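Local atomic coordinates of RING finger protein unkempt homolog (Mus musculus, PDB entry 5ELK), a protein that binds mRNA in a sequence-specific way through clustered CCCH zinc fingers and represses translation, shaping the early morphology of cortical neurons. Residues A[96-99]-A[100-103]; A[106-109]-A[110-114]. All coordinates share one frame; numbering follows the deposited sequence.

Contact 1: residues A[96-99]-A[100-103]; sequences KCND and MQQA. With ZN (zinc ion), chain E; nucleotides of chain B.
Cys97, the first zinc ligand of a CCCH finger, also caps the short helix that follows it, and that double duty joins 96-99 to 100-103. Its SG binds the zinc ion at 2.3 Å and, from the N-cap position, accepts a weak bond from Met100 N at 3.6 Å. The sulfur can do both because it stands anti to the backbone N (chi1 177°), beside the carbonyl carbon and the first turn of the helix. The backbone then winds up regularly: Gln101 N, Gln102 N and Ala103 N bond to Cys97 O, Asn98 O and Asp99 O in turn.

The entrance to the helix also reads a base. Asn98 N gives a nearly straight bond (174°) to N1 of A4 of chain B, 3.1 Å away, while Lys96 O takes the amino group N6 of the same adenine at 3.0 Å. Both are backbone groups, and the pair matches the Watson-Crick edge of adenine. On the outer surface the side chains of Asn98 and Gln102 cross with OD1 near NE2, but their amide planes stand 79° apart and the geometry is poor for a hydrogen bond.

Asp99 turns its carboxylate to a salt bridge with Arg108. Helix 98-103 thus lies at the surface of the finger, tied through zinc to the loops carrying Cys106, Cys112 and His116, with Met100 touching His116.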
loop_
_atom_site.group_PDB
_atom_site.type_symbol
_atom_site.label_atom_id
_atom_site.label_comp_id
_atom_site.label_asym_id
_atom_site.label_seq_id
_atom_site.Cartn_x
_atom_site.Cartn_y
_atom_site.Cartn_z
ATOM N N LYS A 96 5.839 -1.030 -14.482
ATOM C CA LYS A 96 4.787 -0.467 -15.322
ATOM C C LYS A 96 3.402 -1.007 -14.994
ATOM O O LYS A 96 3.199 -2.210 -14.874
ATOM C CB LYS A 96 5.077 -0.771 -16.792
ATOM C CG LYS A 96 6.388 -0.213 -17.305
ATOM C CD LYS A 96 6.535 -0.440 -18.805
ATOM C CE LYS A 96 6.836 -1.903 -19.150
ATOM N NZ LYS A 96 6.343 -2.298 -20.505
ATOM N N CYS A 97 2.440 -0.103 -14.875
ATOM C CA CYS A 97 1.048 -0.491 -14.701
ATOM C C CYS A 97 0.496 -1.097 -15.995
ATOM O O CYS A 97 0.454 -0.450 -17.048
ATOM C CB CYS A 97 0.217 0.717 -14.277
ATOM S SG CYS A 97 -1.545 0.399 -14.107
ATOM N N ASN A 98 0.064 -2.343 -15.901
ATOM C CA ASN A 98 -0.390 -3.092 -17.061
ATOM C C ASN A 98 -1.711 -2.567 -17.616
ATOM O O ASN A 98 -1.907 -2.509 -18.825
ATOM C CB ASN A 98 -0.540 -4.558 -16.673
ATOM C CG ASN A 98 0.011 -5.489 -17.709
ATOM O OD1 ASN A 98 -0.719 -6.296 -18.278
ATOM N ND2 ASN A 98 1.309 -5.394 -17.962
ATOM N N ASP A 99 -2.612 -2.182 -16.722
ATOM C CA ASP A 99 -3.921 -1.677 -17.116
ATOM C C ASP A 99 -3.766 -0.402 -17.930
ATOM O O ASP A 99 -4.496 -0.168 -18.898
ATOM C CB ASP A 99 -4.774 -1.386 -15.877
ATOM C CG ASP A 99 -4.954 -2.598 -14.994
ATOM O OD1 ASP A 99 -4.059 -2.869 -14.157
ATOM O OD2 ASP A 99 -5.991 -3.282 -15.141
ATOM N N MET A 100 -2.819 0.432 -17.517
ATOM C CA MET A 100 -2.588 1.703 -18.178
ATOM C C MET A 100 -1.967 1.447 -19.542
ATOM O O MET A 100 -2.273 2.142 -20.515
ATOM C CB MET A 100 -1.677 2.600 -17.324
ATOM C CG MET A 100 -1.260 3.919 -17.996
ATOM S SD MET A 100 -2.611 5.070 -18.295
ATOM C CE MET A 100 -2.925 5.716 -16.650
ATOM N N GLN A 101 -1.108 0.434 -19.617
ATOM C CA GLN A 101 -0.368 0.167 -20.842
ATOM C C GLN A 101 -1.293 -0.394 -21.914
ATOM O O GLN A 101 -1.060 -0.207 -23.104
ATOM C CB GLN A 101 0.772 -0.809 -20.585
ATOM C CG GLN A 101 1.990 -0.554 -21.440
ATOM C CD GLN A 101 3.095 -1.569 -21.201
ATOM O OE1 GLN A 101 4.245 -1.204 -20.957
ATOM N NE2 GLN A 101 2.753 -2.852 -21.279
ATOM N N GLN A 102 -2.351 -1.071 -21.481
ATOM C CA GLN A 102 -3.303 -1.677 -22.400
ATOM C C GLN A 102 -4.408 -0.733 -22.814
ATOM O O GLN A 102 -4.743 -0.653 -23.999
ATOM C CB GLN A 102 -3.936 -2.894 -21.754
ATOM C CG GLN A 102 -2.999 -4.052 -21.685
ATOM C CD GLN A 102 -3.463 -5.110 -20.723
ATOM O OE1 GLN A 102 -4.620 -5.135 -20.314
ATOM N NE2 GLN A 102 -2.552 -5.988 -20.343
ATOM N N ALA A 103 -4.976 -0.028 -21.835
ATOM C CA ALA A 103 -6.183 0.772 -22.054
ATOM C C ALA A 103 -5.931 2.281 -22.160
ATOM O O ALA A 103 -6.697 2.984 -22.801
ATOM C CB ALA A 103 -7.216 0.479 -20.964
HETATM ZN ZN ZN E . -2.292 1.989 -12.691
ATOM P P A B 4 1.839 -9.219 -5.954
ATOM O OP1 A B 4 1.212 -9.897 -4.785
ATOM O OP2 A B 4 2.666 -9.989 -6.918
ATOM O "O5'" A B 4 0.681 -8.504 -6.789
ATOM C "C5'" A B 4 -0.272 -7.668 -6.141
ATOM C "C4'" A B 4 -1.427 -7.292 -7.043
ATOM O "O4'" A B 4 -0.969 -6.452 -8.141
ATOM C "C3'" A B 4 -2.195 -8.443 -7.696
ATOM O "O3'" A B 4 -3.530 -7.988 -7.876
ATOM C "C2'" A B 4 -1.550 -8.521 -9.075
ATOM O "O2'" A B 4 -2.341 -9.168 -10.054
ATOM C "C1'" A B 4 -1.362 -7.036 -9.376
ATOM N N9 A B 4 -0.336 -6.716 -10.370
ATOM C C8 A B 4 0.892 -7.306 -10.529
ATOM N N7 A B 4 1.612 -6.762 -11.480
ATOM C C5 A B 4 0.818 -5.736 -11.982
ATOM C C6 A B 4 1.034 -4.791 -13.008
ATOM N N6 A B 4 2.151 -4.737 -13.736
ATOM N N1 A B 4 0.043 -3.896 -13.255
ATOM C C2 A B 4 -1.078 -3.961 -12.508
ATOM N N3 A B 4 -1.393 -4.802 -11.516
ATOM C C4 A B 4 -0.390 -5.684 -11.295
#

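Contact 2: residues A[106-109]-A[110-114]. With ZN (zinc ion), chain E; nucleotides of chain B.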
loop_
_atom_site.group_PDB
_atom_site.type_symbol
_atom_site.label_atom_id
_atom_site.label_comp_id
_atom_site.label_asym_id
_atom_site.label_seq_id
_atom_site.Cartn_x
_atom_site.Cartn_y
_atom_site.Cartn_z
ATOM N N CYS A 106 -6.245 3.783 -15.813
ATOM C CA CYS A 106 -6.135 2.853 -14.687
ATOM C C CYS A 106 -7.246 3.122 -13.674
ATOM O O CYS A 106 -7.477 4.269 -13.315
ATOM C CB CYS A 106 -4.772 3.003 -14.013
ATOM S SG CYS A 106 -4.548 1.949 -12.577
ATOM N N PRO A 107 -7.944 2.068 -13.210
ATOM C CA PRO A 107 -9.067 2.266 -12.280
ATOM C C PRO A 107 -8.652 2.683 -10.868
ATOM O O PRO A 107 -9.445 3.265 -10.128
ATOM C CB PRO A 107 -9.753 0.893 -12.258
ATOM C CG PRO A 107 -8.701 -0.076 -12.679
ATOM C CD PRO A 107 -7.820 0.666 -13.638
ATOM N N ARG A 108 -7.411 2.396 -10.506
ATOM C CA ARG A 108 -6.922 2.695 -9.169
ATOM C C ARG A 108 -6.371 4.108 -9.113
ATOM O O ARG A 108 -6.128 4.642 -8.029
ATOM C CB ARG A 108 -5.851 1.680 -8.778
ATOM C CG ARG A 108 -6.278 0.246 -9.031
ATOM C CD ARG A 108 -5.190 -0.722 -8.641
ATOM N NE ARG A 108 -4.136 -0.799 -9.650
ATOM C CZ ARG A 108 -4.275 -1.390 -10.832
ATOM N NH1 ARG A 108 -5.430 -1.945 -11.165
ATOM N NH2 ARG A 108 -3.264 -1.422 -11.690
ATOM N N GLY A 109 -6.167 4.694 -10.289
ATOM C CA GLY A 109 -5.828 6.101 -10.413
ATOM C C GLY A 109 -4.669 6.524 -9.529
ATOM O O GLY A 109 -3.594 5.951 -9.619
ATOM N N PRO A 110 -4.883 7.515 -8.655
ATOM C CA PRO A 110 -3.789 8.040 -7.828
ATOM C C PRO A 110 -3.305 7.090 -6.736
ATOM O O PRO A 110 -2.364 7.432 -6.021
ATOM C CB PRO A 110 -4.398 9.296 -7.202
ATOM C CG PRO A 110 -5.869 8.995 -7.130
ATOM C CD PRO A 110 -6.178 8.140 -8.325
ATOM N N PHE A 111 -3.918 5.914 -6.624
ATOM C CA PHE A 111 -3.562 4.963 -5.578
ATOM C C PHE A 111 -3.083 3.664 -6.185
ATOM O O PHE A 111 -2.942 2.656 -5.491
ATOM C CB PHE A 111 -4.749 4.729 -4.644
ATOM C CG PHE A 111 -5.223 5.978 -3.954
ATOM C CD1 PHE A 111 -4.318 6.871 -3.416
ATOM C CD2 PHE A 111 -6.565 6.270 -3.866
ATOM C CE1 PHE A 111 -4.748 8.024 -2.793
ATOM C CE2 PHE A 111 -6.998 7.422 -3.239
ATOM C CZ PHE A 111 -6.084 8.297 -2.704
ATOM N N CYS A 112 -2.813 3.695 -7.485
ATOM C CA CYS A 112 -2.134 2.586 -8.131
ATOM C C CYS A 112 -0.715 2.552 -7.592
ATOM O O CYS A 112 -0.085 3.604 -7.445
ATOM C CB CYS A 112 -2.105 2.773 -9.649
ATOM S SG CYS A 112 -1.470 1.325 -10.548
ATOM N N ALA A 113 -0.212 1.353 -7.310
ATOM C CA ALA A 113 1.146 1.180 -6.775
ATOM C C ALA A 113 2.151 0.962 -7.900
ATOM O O ALA A 113 3.346 0.784 -7.647
ATOM C CB ALA A 113 1.196 0.006 -5.797
ATOM N N PHE A 114 1.654 0.971 -9.134
ATOM C CA PHE A 114 2.482 0.763 -10.319
ATOM C C PHE A 114 2.694 2.047 -11.110
ATOM O O PHE A 114 1.981 3.035 -10.933
ATOM C CB PHE A 114 1.851 -0.304 -11.204
ATOM C CG PHE A 114 1.791 -1.646 -10.547
ATOM C CD1 PHE A 114 0.735 -1.978 -9.714
ATOM C CD2 PHE A 114 2.802 -2.560 -10.728
ATOM C CE1 PHE A 114 0.686 -3.207 -9.096
ATOM C CE2 PHE A 114 2.757 -3.790 -10.102
ATOM C CZ PHE A 114 1.696 -4.111 -9.291
HETATM ZN ZN ZN E . -2.292 1.989 -12.691
ATOM P P A B 4 1.839 -9.219 -5.954
ATOM O OP1 A B 4 1.212 -9.897 -4.785
ATOM O OP2 A B 4 2.666 -9.989 -6.918
ATOM O "O5'" A B 4 0.681 -8.504 -6.789
ATOM C "C5'" A B 4 -0.272 -7.668 -6.141
ATOM C "C4'" A B 4 -1.427 -7.292 -7.043
ATOM O "O4'" A B 4 -0.969 -6.452 -8.141
ATOM C "C3'" A B 4 -2.195 -8.443 -7.696
ATOM O "O3'" A B 4 -3.530 -7.988 -7.876
ATOM C "C2'" A B 4 -1.550 -8.521 -9.075
ATOM O "O2'" A B 4 -2.341 -9.168 -10.054
ATOM C "C1'" A B 4 -1.362 -7.036 -9.376
ATOM N N9 A B 4 -0.336 -6.716 -10.370
ATOM C C8 A B 4 0.892 -7.306 -10.529
ATOM N N7 A B 4 1.612 -6.762 -11.480
ATOM C C5 A B 4 0.818 -5.736 -11.982
ATOM C C6 A B 4 1.034 -4.791 -13.008
ATOM N N6 A B 4 2.151 -4.737 -13.736
ATOM N N1 A B 4 0.043 -3.896 -13.255
ATOM C C2 A B 4 -1.078 -3.961 -12.508
ATOM N N3 A B 4 -1.393 -4.802 -11.516
ATOM C C4 A B 4 -0.390 -5.684 -11.295
ATOM P P U B 3 8.047 -8.440 -6.656
ATOM O OP1 U B 3 7.582 -8.954 -7.964
ATOM O OP2 U B 3 9.368 -7.774 -6.512
ATOM O "O5'" U B 3 6.945 -7.409 -6.158
ATOM C "C5'" U B 3 6.397 -7.501 -4.852
ATOM C "C4'" U B 3 4.938 -7.134 -4.857
ATOM O "O4'" U B 3 4.807 -5.712 -5.152
ATOM C "C3'" U B 3 4.106 -7.862 -5.909
ATOM O "O3'" U B 3 2.771 -8.020 -5.419
ATOM C "C2'" U B 3 4.111 -6.867 -7.066
ATOM O "O2'" U B 3 3.061 -7.035 -7.996
ATOM C "C1'" U B 3 4.009 -5.543 -6.311
ATOM N N1 U B 3 4.485 -4.364 -7.057
ATOM C C2 U B 3 3.772 -3.174 -6.941
ATOM O O2 U B 3 2.776 -3.051 -6.239
ATOM N N3 U B 3 4.262 -2.112 -7.673
ATOM C C4 U B 3 5.360 -2.114 -8.505
ATOM O O4 U B 3 5.673 -1.081 -9.104
ATOM C C5 U B 3 6.036 -3.378 -8.571
ATOM C C6 U B 3 5.592 -4.433 -7.870
ATOM P P G B 5 -4.795 -8.848 -7.408
ATOM O OP1 G B 5 -4.385 -10.224 -7.015
ATOM O OP2 G B 5 -5.824 -8.681 -8.469
ATOM O "O5'" G B 5 -5.334 -8.039 -6.144
ATOM C "C5'" G B 5 -4.869 -8.328 -4.832
ATOM C "C4'" G B 5 -5.186 -7.207 -3.872
ATOM O "O4'" G B 5 -4.258 -6.109 -4.096
ATOM C "C3'" G B 5 -6.593 -6.613 -3.988
ATOM O "O3'" G B 5 -7.073 -6.251 -2.692
ATOM C "C2'" G B 5 -6.361 -5.349 -4.812
ATOM O "O2'" G B 5 -7.319 -4.328 -4.608
ATOM C "C1'" G B 5 -4.976 -4.917 -4.335
ATOM N N9 G B 5 -4.229 -4.120 -5.315
ATOM C C8 G B 5 -3.744 -4.546 -6.529
ATOM N N7 G B 5 -3.117 -3.607 -7.178
ATOM C C5 G B 5 -3.197 -2.495 -6.351
ATOM C C6 G B 5 -2.697 -1.178 -6.528
ATOM O O6 G B 5 -2.071 -0.720 -7.483
ATOM N N1 G B 5 -2.997 -0.355 -5.451
ATOM C C2 G B 5 -3.684 -0.760 -4.331
ATOM N N2 G B 5 -3.870 0.179 -3.392
ATOM N N3 G B 5 -4.155 -1.985 -4.148
ATOM C C4 G B 5 -3.876 -2.795 -5.191
#
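Cys106 and Cys112 grip one zinc ion, Cys106 SG lying 3.7 Å from Cys112 SG, and the turn between them forms the compact half of this contact. Phe111 N bonds to Arg108 O at 2.9 Å, and Cys112 N reaches Gly109 O from above the carbonyl plane. Gly109 has positive phi, and a CB there would run into Pro110 CD. Pro107, by contrast, marks the loose side, exposed and turned away from 110-114. Arg108 N and Phe114 N donate to the sulfurs of Cys106 and Cys112 respectively, which would probably temper the charge of the thiolates.

Arg108 bends at chi3 (-78°) and lays its guanidinium with Cys106 SG above one face, toward the rim, and Cys112 SG near its edge. NH2, which also pairs with Asp99, is 3.5 Å from Cys112 SG, while NE bonds weakly to O6 of G5 of chain B. Ala113 N bonds to O6 of G5 more firmly, at 2.8 Å, and Phe111 O accepts a bond from N1 of G5 at 3.0 Å.

Phe114 is sandwiched between A4 and U3 of chain B, its CZ 3.3 Å from A4 C5. With an alanine here both bases would probably lose their stacking partner, leaving a gap between them. Ala113 O accepts a bond from U3 N3; backbone groups thus select base edges while the ring supplies stacking, chemistry suited to sequence-specific recognition of single-stranded RNA.

Overall arrangement
Going from the N terminus, contact 1 comes first: 96-99 enters helix 98-103 and folds directly onto its own next turn. The chain then leaves the helix and reaches contact 2, where 106-114 closes the loop between the second and third cysteines of the finger. The two contacts are in series, neither nested nor crossed, with centres about 10 Å apart. Zinc joins them, His116 farther along completing its four ligands, and the pairing of Asp99 with Arg108 fastens helix to loop. Cys97 also packs against Phe114. The adenine lies where both contacts meet, because contact 1 bonds its edge and Phe114 of contact 2 stacks on it, consistent with a single RNA-reading surface on this finger.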